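Local coordinates for protein putative rhamnosidase (Streptomyces avermitilis, PDB 3W5M) that hydrolyses terminal non-reducing alpha-L-rhamnose residues from rhamnosides such as citrus flavonoids and gum arabic, and carries a calcium-dependent rhamnose-binding module, at residues 123-136 and 294-306. Numbering follows the deposited sequence.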
ATOM      1  N   ILE A 123      18.951 -15.393  -9.144  1.00 20.45           N
ATOM      2  CA  ILE A 123      19.370 -16.473  -8.265  1.00 20.13           C
ATOM      3  C   ILE A 123      18.444 -16.635  -7.058  1.00 20.70           C
ATOM      4  O   ILE A 123      17.835 -15.661  -6.579  1.00 19.45           O
ATOM      5  CB  ILE A 123      20.816 -16.314  -7.764  1.00 20.35           C
ATOM      6  CG1 ILE A 123      20.977 -15.010  -6.959  1.00 20.60           C
ATOM      7  CG2 ILE A 123      21.829 -16.445  -8.905  1.00 20.99           C
ATOM      8  CD1 ILE A 123      22.351 -14.866  -6.329  1.00 20.78           C
ATOM      9  N   SER A 124      18.404 -17.862  -6.541  1.00 22.61           N
ATOM     10  CA  SER A 124      17.583 -18.243  -5.381  1.00 22.78           C
ATOM     11  C   SER A 124      18.441 -19.057  -4.426  1.00 23.38           C
ATOM     12  O   SER A 124      19.409 -19.681  -4.858  1.00 22.19           O
ATOM     13  CB  SER A 124      16.443 -19.145  -5.825  1.00 24.14           C
ATOM     14  OG  SER A 124      15.382 -18.433  -6.423  1.00 26.59           O
ATOM     15  N   ALA A 125      18.070 -19.090  -3.142  1.00 22.66           N
ATOM     16  CA  ALA A 125      18.660 -20.069  -2.222  1.00 21.52           C
ATOM     17  C   ALA A 125      18.232 -21.482  -2.674  1.00 22.27           C
ATOM     18  O   ALA A 125      17.158 -21.630  -3.270  1.00 21.81           O
ATOM     19  CB  ALA A 125      18.198 -19.806  -0.800  1.00 21.42           C
ATOM     20  N   PRO A 126      19.069 -22.512  -2.410  1.00 20.75           N
ATOM     21  CA  PRO A 126      18.743 -23.873  -2.858  1.00 22.89           C
ATOM     22  C   PRO A 126      17.589 -24.506  -2.067  1.00 24.69           C
ATOM     23  O   PRO A 126      17.173 -23.951  -1.036  1.00 25.37           O
ATOM     24  CB  PRO A 126      20.064 -24.620  -2.626  1.00 22.14           C
ATOM     25  CG  PRO A 126      20.643 -23.927  -1.437  1.00 21.93           C
ATOM     26  CD  PRO A 126      20.355 -22.479  -1.681  1.00 21.57           C
ATOM     27  N   ALA A 127      17.091 -25.651  -2.543  1.00 25.24           N
ATOM     28  CA  ALA A 127      15.882 -26.299  -2.010  1.00 26.48           C
ATOM     29  C   ALA A 127      15.864 -26.564  -0.489  1.00 27.64           C
ATOM     30  O   ALA A 127      14.827 -26.369   0.145  1.00 28.05           O
ATOM     31  CB  ALA A 127      15.558 -27.578  -2.789  1.00 28.32           C
ATOM     32  N   PRO A 128      17.002 -26.991   0.095  1.00 27.36           N
ATOM     33  CA  PRO A 128      17.033 -27.193   1.547  1.00 27.61           C
ATOM     34  C   PRO A 128      16.704 -25.917   2.365  1.00 28.12           C
ATOM     35  O   PRO A 128      16.306 -26.014   3.531  1.00 28.51           O
ATOM     36  CB  PRO A 128      18.487 -27.626   1.810  1.00 28.65           C
ATOM     37  CG  PRO A 128      18.976 -28.197   0.527  1.00 28.90           C
ATOM     38  CD  PRO A 128      18.216 -27.511  -0.576  1.00 28.73           C
ATOM     39  N   LEU A 129      16.874 -24.741   1.757  1.00 25.55           N
ATOM     40  CA  LEU A 129      16.667 -23.458   2.444  1.00 25.77           C
ATOM     41  C   LEU A 129      15.320 -22.788   2.095  1.00 26.62           C
ATOM     42  O   LEU A 129      14.819 -21.960   2.853  1.00 26.19           O
ATOM     43  CB  LEU A 129      17.850 -22.504   2.182  1.00 25.14           C
ATOM     44  CG  LEU A 129      19.252 -22.963   2.622  1.00 25.72           C
ATOM     45  CD1 LEU A 129      20.291 -21.872   2.319  1.00 23.27           C
ATOM     46  CD2 LEU A 129      19.289 -23.349   4.099  1.00 26.74           C
ATOM     47  N   THR A 130      14.742 -23.156   0.958  1.00 26.69           N
ATOM     48  CA  THR A 130      13.526 -22.495   0.491  1.00 27.79           C
ATOM     49  C   THR A 130      12.302 -23.413   0.528  1.00 31.94           C
ATOM     50  O   THR A 130      11.180 -22.960   0.282  1.00 33.88           O
ATOM     51  CB  THR A 130      13.674 -21.984  -0.945  1.00 28.97           C
ATOM     52  OG1 THR A 130      13.997 -23.077  -1.821  1.00 29.24           O
ATOM     53  CG2 THR A 130      14.740 -20.910  -1.028  1.00 28.09           C
ATOM     54  N   GLU A 131      12.510 -24.706   0.762  1.00 30.98           N
ATOM     55  CA  GLU A 131      11.371 -25.608   0.893  1.00 32.85           C
ATOM     56  C   GLU A 131      11.268 -26.132   2.308  1.00 30.88           C
ATOM     57  O   GLU A 131      12.267 -26.492   2.919  1.00 33.16           O
ATOM     58  CB  GLU A 131      11.458 -26.773  -0.087  1.00 36.22           C
ATOM     59  CG  GLU A 131      10.666 -26.541  -1.358  1.00 40.45           C
ATOM     60  CD  GLU A 131      11.411 -25.663  -2.340  1.00 44.69           C
ATOM     61  OE1 GLU A 131      12.209 -26.215  -3.134  1.00 51.44           O
ATOM     62  OE2 GLU A 131      11.181 -24.424  -2.330  1.00 43.84           O
ATOM     63  N   ALA A 132      10.047 -26.184   2.819  1.00 29.64           N
ATOM     64  CA  ALA A 132       9.799 -26.834   4.094  1.00 30.72           C
ATOM     65  C   ALA A 132      10.091 -28.318   3.930  1.00 31.21           C
ATOM     66  O   ALA A 132       9.957 -28.857   2.810  1.00 29.10           O
ATOM     67  CB  ALA A 132       8.354 -26.618   4.526  1.00 30.49           C
ATOM     68  N   PRO A 133      10.519 -28.981   5.028  1.00 33.03           N
ATOM     69  CA  PRO A 133      10.539 -30.443   5.083  1.00 31.78           C
ATOM     70  C   PRO A 133       9.232 -30.935   4.462  1.00 31.47           C
ATOM     71  O   PRO A 133       8.185 -30.435   4.829  1.00 31.44           O
ATOM     72  CB  PRO A 133      10.540 -30.709   6.588  1.00 32.72           C
ATOM     73  CG  PRO A 133      11.328 -29.562   7.151  1.00 35.76           C
ATOM     74  CD  PRO A 133      11.014 -28.372   6.285  1.00 35.66           C
ATOM     75  N   SER A 134       9.299 -31.848   3.493  1.00 29.74           N
ATOM     76  CA  SER A 134       8.117 -32.220   2.715  1.00 32.11           C
ATOM     77  C   SER A 134       7.521 -33.588   3.095  1.00 30.23           C
ATOM     78  O   SER A 134       8.135 -34.387   3.795  1.00 28.52           O
ATOM     79  CB  SER A 134       8.453 -32.240   1.229  1.00 30.52           C
ATOM     80  OG  SER A 134       8.982 -33.493   0.860  1.00 35.10           O
ATOM     81  N   LEU A 135       6.333 -33.850   2.585  1.00 27.56           N
ATOM     82  CA  LEU A 135       5.607 -35.073   2.908  1.00 26.27           C
ATOM     83  C   LEU A 135       5.875 -36.198   1.913  1.00 26.56           C
ATOM     84  O   LEU A 135       5.327 -37.299   2.042  1.00 26.78           O
ATOM     85  CB  LEU A 135       4.113 -34.758   2.973  1.00 23.89           C
ATOM     86  CG  LEU A 135       3.737 -33.784   4.093  1.00 23.98           C
ATOM     87  CD1 LEU A 135       2.275 -33.425   3.902  1.00 24.25           C
ATOM     88  CD2 LEU A 135       3.980 -34.433   5.467  1.00 24.88           C
ATOM     89  N   GLU A 136       6.730 -35.925   0.927  1.00 29.44           N
ATOM     90  CA  GLU A 136       7.082 -36.881  -0.124  1.00 30.17           C
ATOM     91  C   GLU A 136       7.745 -38.117   0.473  1.00 30.33           C
ATOM     92  O   GLU A 136       8.586 -38.022   1.366  1.00 33.36           O
ATOM     93  CB  GLU A 136       8.013 -36.225  -1.152  1.00 34.77           C
ATOM     94  CG  GLU A 136       7.421 -34.951  -1.724  1.00 41.05           C
ATOM     95  CD  GLU A 136       8.091 -34.463  -3.001  1.00 47.35           C
ATOM     96  OE1 GLU A 136       8.644 -35.285  -3.770  1.00 48.41           O
ATOM     97  OE2 GLU A 136       8.042 -33.237  -3.239  1.00 49.10           O
ATOM     98  N   ARG A 294      -0.950 -33.110  -4.148  1.00 29.29           N
ATOM     99  CA  ARG A 294       0.462 -32.939  -3.810  1.00 30.43           C
ATOM    100  C   ARG A 294       0.671 -31.902  -2.705  1.00 30.63           C
ATOM    101  O   ARG A 294       1.410 -30.923  -2.873  1.00 29.94           O
ATOM    102  CB  ARG A 294       1.272 -32.606  -5.070  1.00 32.74           C
ATOM    103  CG  ARG A 294       1.187 -33.677  -6.149  1.00 36.26           C
ATOM    104  CD  ARG A 294       2.098 -33.375  -7.344  1.00 39.82           C
ATOM    105  NE  ARG A 294       3.520 -33.352  -6.974  1.00 42.30           N
ATOM    106  CZ  ARG A 294       4.365 -34.383  -7.076  1.00 44.74           C
ATOM    107  NH1 ARG A 294       3.965 -35.559  -7.544  1.00 48.49           N
ATOM    108  NH2 ARG A 294       5.628 -34.243  -6.702  1.00 47.56           N
ATOM    109  N   VAL A 295       0.048 -32.154  -1.557  1.00 28.88           N
ATOM    110  CA  VAL A 295       0.042 -31.246  -0.425  1.00 29.55           C
ATOM    111  C   VAL A 295       1.459 -31.012   0.116  1.00 26.32           C
ATOM    112  O   VAL A 295       2.212 -31.956   0.299  1.00 25.26           O
ATOM    113  CB  VAL A 295      -0.903 -31.805   0.672  1.00 32.70           C
ATOM    114  CG1 VAL A 295      -0.551 -31.277   2.033  1.00 36.74           C
ATOM    115  CG2 VAL A 295      -2.346 -31.469   0.342  1.00 35.65           C
ATOM    116  N   ALA A 296       1.825 -29.747   0.342  1.00 26.24           N
ATOM    117  CA  ALA A 296       3.147 -29.407   0.899  1.00 25.65           C
ATOM    118  C   ALA A 296       3.080 -28.310   1.951  1.00 25.65           C
ATOM    119  O   ALA A 296       2.322 -27.352   1.804  1.00 27.45           O
ATOM    120  CB  ALA A 296       4.131 -28.998  -0.201  1.00 26.31           C
ATOM    121  N   PRO A 297       3.895 -28.427   3.013  1.00 26.16           N
ATOM    122  CA  PRO A 297       4.002 -27.334   3.980  1.00 25.18           C
ATOM    123  C   PRO A 297       4.630 -26.130   3.279  1.00 24.19           C
ATOM    124  O   PRO A 297       5.381 -26.301   2.316  1.00 26.57           O
ATOM    125  CB  PRO A 297       4.988 -27.869   5.039  1.00 26.41           C
ATOM    126  CG  PRO A 297       5.231 -29.299   4.716  1.00 26.13           C
ATOM    127  CD  PRO A 297       4.788 -29.559   3.307  1.00 25.96           C
ATOM    128  N   VAL A 298       4.294 -24.934   3.740  1.00 26.91           N
ATOM    129  CA  VAL A 298       4.813 -23.685   3.179  1.00 28.30           C
ATOM    130  C   VAL A 298       6.007 -23.201   4.016  1.00 29.72           C
ATOM    131  O   VAL A 298       5.923 -23.152   5.223  1.00 30.95           O
ATOM    132  CB  VAL A 298       3.715 -22.610   3.153  1.00 28.61           C
ATOM    133  CG1 VAL A 298       4.283 -21.260   2.698  1.00 28.43           C
ATOM    134  CG2 VAL A 298       2.576 -23.050   2.238  1.00 32.26           C
ATOM    135  N   ALA A 299       7.118 -22.875   3.379  1.00 30.55           N
ATOM    136  CA  ALA A 299       8.231 -22.287   4.115  1.00 32.61           C
ATOM    137  C   ALA A 299       8.352 -20.847   3.623  1.00 30.26           C
ATOM    138  O   ALA A 299       8.153 -20.568   2.453  1.00 32.57           O
ATOM    139  CB  ALA A 299       9.524 -23.062   3.878  1.00 35.05           C
ATOM    140  N   SER A 300       8.644 -19.928   4.521  1.00 26.52           N
ATOM    141  CA  SER A 300       8.705 -18.537   4.148  1.00 24.76           C
ATOM    142  C   SER A 300       9.965 -17.869   4.683  1.00 22.31           C
ATOM    143  O   SER A 300       9.905 -16.732   5.098  1.00 20.78           O
ATOM    144  CB  SER A 300       7.468 -17.821   4.697  1.00 28.19           C
ATOM    145  OG  SER A 300       6.284 -18.317   4.084  1.00 35.13           O
ATOM    146  N   ALA A 301      11.109 -18.554   4.658  1.00 22.16           N
ATOM    147  CA  ALA A 301      12.306 -17.963   5.256  1.00 21.91           C
ATOM    148  C   ALA A 301      12.793 -16.801   4.387  1.00 22.17           C
ATOM    149  O   ALA A 301      12.478 -16.760   3.188  1.00 22.20           O
ATOM    150  CB  ALA A 301      13.399 -19.013   5.404  1.00 23.33           C
ATOM    151  N   ALA A 302      13.491 -15.839   5.005  1.00 19.27           N
ATOM    152  CA  ALA A 302      14.253 -14.793   4.296  1.00 19.54           C
ATOM    153  C   ALA A 302      15.678 -15.215   4.392  1.00 19.14           C
ATOM    154  O   ALA A 302      16.339 -14.951   5.408  1.00 20.14           O
ATOM    155  CB  ALA A 302      14.094 -13.435   4.934  1.00 20.48           C
ATOM    156  N   ASN A 303      16.146 -15.930   3.380  1.00 18.13           N
ATOM    157  CA  ASN A 303      17.528 -16.465   3.418  1.00 17.51           C
ATOM    158  C   ASN A 303      18.607 -15.447   3.160  1.00 16.85           C
ATOM    159  O   ASN A 303      18.355 -14.392   2.606  1.00 17.97           O
ATOM    160  CB  ASN A 303      17.668 -17.625   2.422  1.00 18.34           C
ATOM    161  CG  ASN A 303      16.876 -18.857   2.837  1.00 18.96           C
ATOM    162  OD1 ASN A 303      17.157 -19.482   3.842  1.00 20.34           O
ATOM    163  ND2 ASN A 303      15.868 -19.202   2.059  1.00 18.82           N
ATOM    164  N   GLN A 304      19.838 -15.762   3.571  1.00 17.82           N
ATOM    165  CA  GLN A 304      20.991 -14.940   3.289  1.00 17.63           C
ATOM    166  C   GLN A 304      21.760 -15.407   2.049  1.00 18.63           C
ATOM    167  O   GLN A 304      22.025 -16.591   1.901  1.00 20.52           O
ATOM    168  CB  GLN A 304      21.926 -14.978   4.498  1.00 18.27           C
ATOM    169  CG  GLN A 304      21.272 -14.389   5.755  1.00 19.33           C
ATOM    170  CD  GLN A 304      22.186 -14.457   6.972  1.00 22.59           C
ATOM    171  OE1 GLN A 304      23.130 -15.277   7.037  1.00 24.86           O
ATOM    172  NE2 GLN A 304      21.883 -13.637   7.971  1.00 22.25           N
ATOM    173  N   LEU A 305      22.090 -14.471   1.165  1.00 18.91           N
ATOM    174  CA  LEU A 305      22.873 -14.763  -0.050  1.00 20.11           C
ATOM    175  C   LEU A 305      24.080 -13.842  -0.071  1.00 20.54           C
ATOM    176  O   LEU A 305      23.983 -12.684   0.325  1.00 21.39           O
ATOM    177  CB  LEU A 305      22.005 -14.589  -1.299  1.00 21.01           C
ATOM    178  CG  LEU A 305      20.979 -15.676  -1.639  1.00 21.05           C
ATOM    179  CD1 LEU A 305      19.841 -15.806  -0.649  1.00 23.48           C
ATOM    180  CD2 LEU A 305      20.370 -15.291  -2.995  1.00 23.54           C
ATOM    181  N   ARG A 306      25.244 -14.338  -0.489  1.00 20.17           N
ATOM    182  CA  ARG A 306      26.422 -13.475  -0.462  1.00 20.37           C
ATOM    183  C   ARG A 306      27.439 -13.886  -1.495  1.00 19.69           C
ATOM    184  O   ARG A 306      27.440 -15.034  -1.948  1.00 19.90           O
ATOM    185  CB  ARG A 306      27.128 -13.491   0.911  1.00 21.65           C
ATOM    186  CG  ARG A 306      27.826 -14.813   1.220  1.00 21.93           C
ATOM    187  CD  ARG A 306      28.406 -14.825   2.646  1.00 21.37           C
ATOM    188  NE  ARG A 306      29.205 -13.638   2.977  1.00 23.97           N
ATOM    189  CZ  ARG A 306      30.516 -13.509   2.778  1.00 23.29           C
ATOM    190  NH1 ARG A 306      31.200 -14.473   2.179  1.00 23.21           N
ATOM    191  NH2 ARG A 306      31.124 -12.391   3.151  1.00 23.60           N
TER
HETATM  192  O   HOH W   1      11.847 -20.918   3.178  1.00 40.65           O
HETATM  193  O   HOH W   2       7.525 -28.741   1.471  1.00 31.89           O
HETATM  194  O   HOH W   3       7.918 -25.559   1.321  1.00 35.14           O
HETATM  195  O   HOH W   4       5.073 -32.287   0.625  1.00 24.78           O
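The double linker between the rhamnose-binding module CBM67 and the neighbouring beta-sandwich consists of two antiparallel connections, 123-136 leading into the module and 294-306 leading out, joined largely by apolar contacts and water. At the sandwich end, the Leu-305 and Ile-123 side chains pass alongside one another, pointing opposite ways, Leu-305 CD2 3.9 Å from Ile-123 CD1. Asn-303 then ties segment 294-306 to the short helix 127-130. Its CG lies anti to the carbonyl carbon (chi1 -68°), which sets the amide against Leu-129, OD1 3.5 Å from Leu-129 CB, and ND2 donates to Leu-129 O at 3.1 Å. The bond is fairly straight (159°) and Leu-129 O lies close to the plane of the Asn-303 amide, but ND2 sits above the plane of the Leu-129 carbonyl. A water donates to the same oxygen and accepts from Ala-301 N. CB of Ala-125 and CG2 of Thr-130 also pack on ND2, so an alanine in place of Asn-303 would probably leave Leu-129 O without its direct side-chain donor and open a gap beside both. Toward CBM67, Ala-132 CB rests 3.6 Å from Pro-297 CB, while one water bridges Ala-132 N and Pro-297 O. Val-295, which neighbours the rhamnose-binding Trp-203, lies alongside Leu-135, its CG1 4.0 Å from Leu-135 CD1; a further water accepts from Leu-135 N and donates to Val-295 O at 2.9 Å.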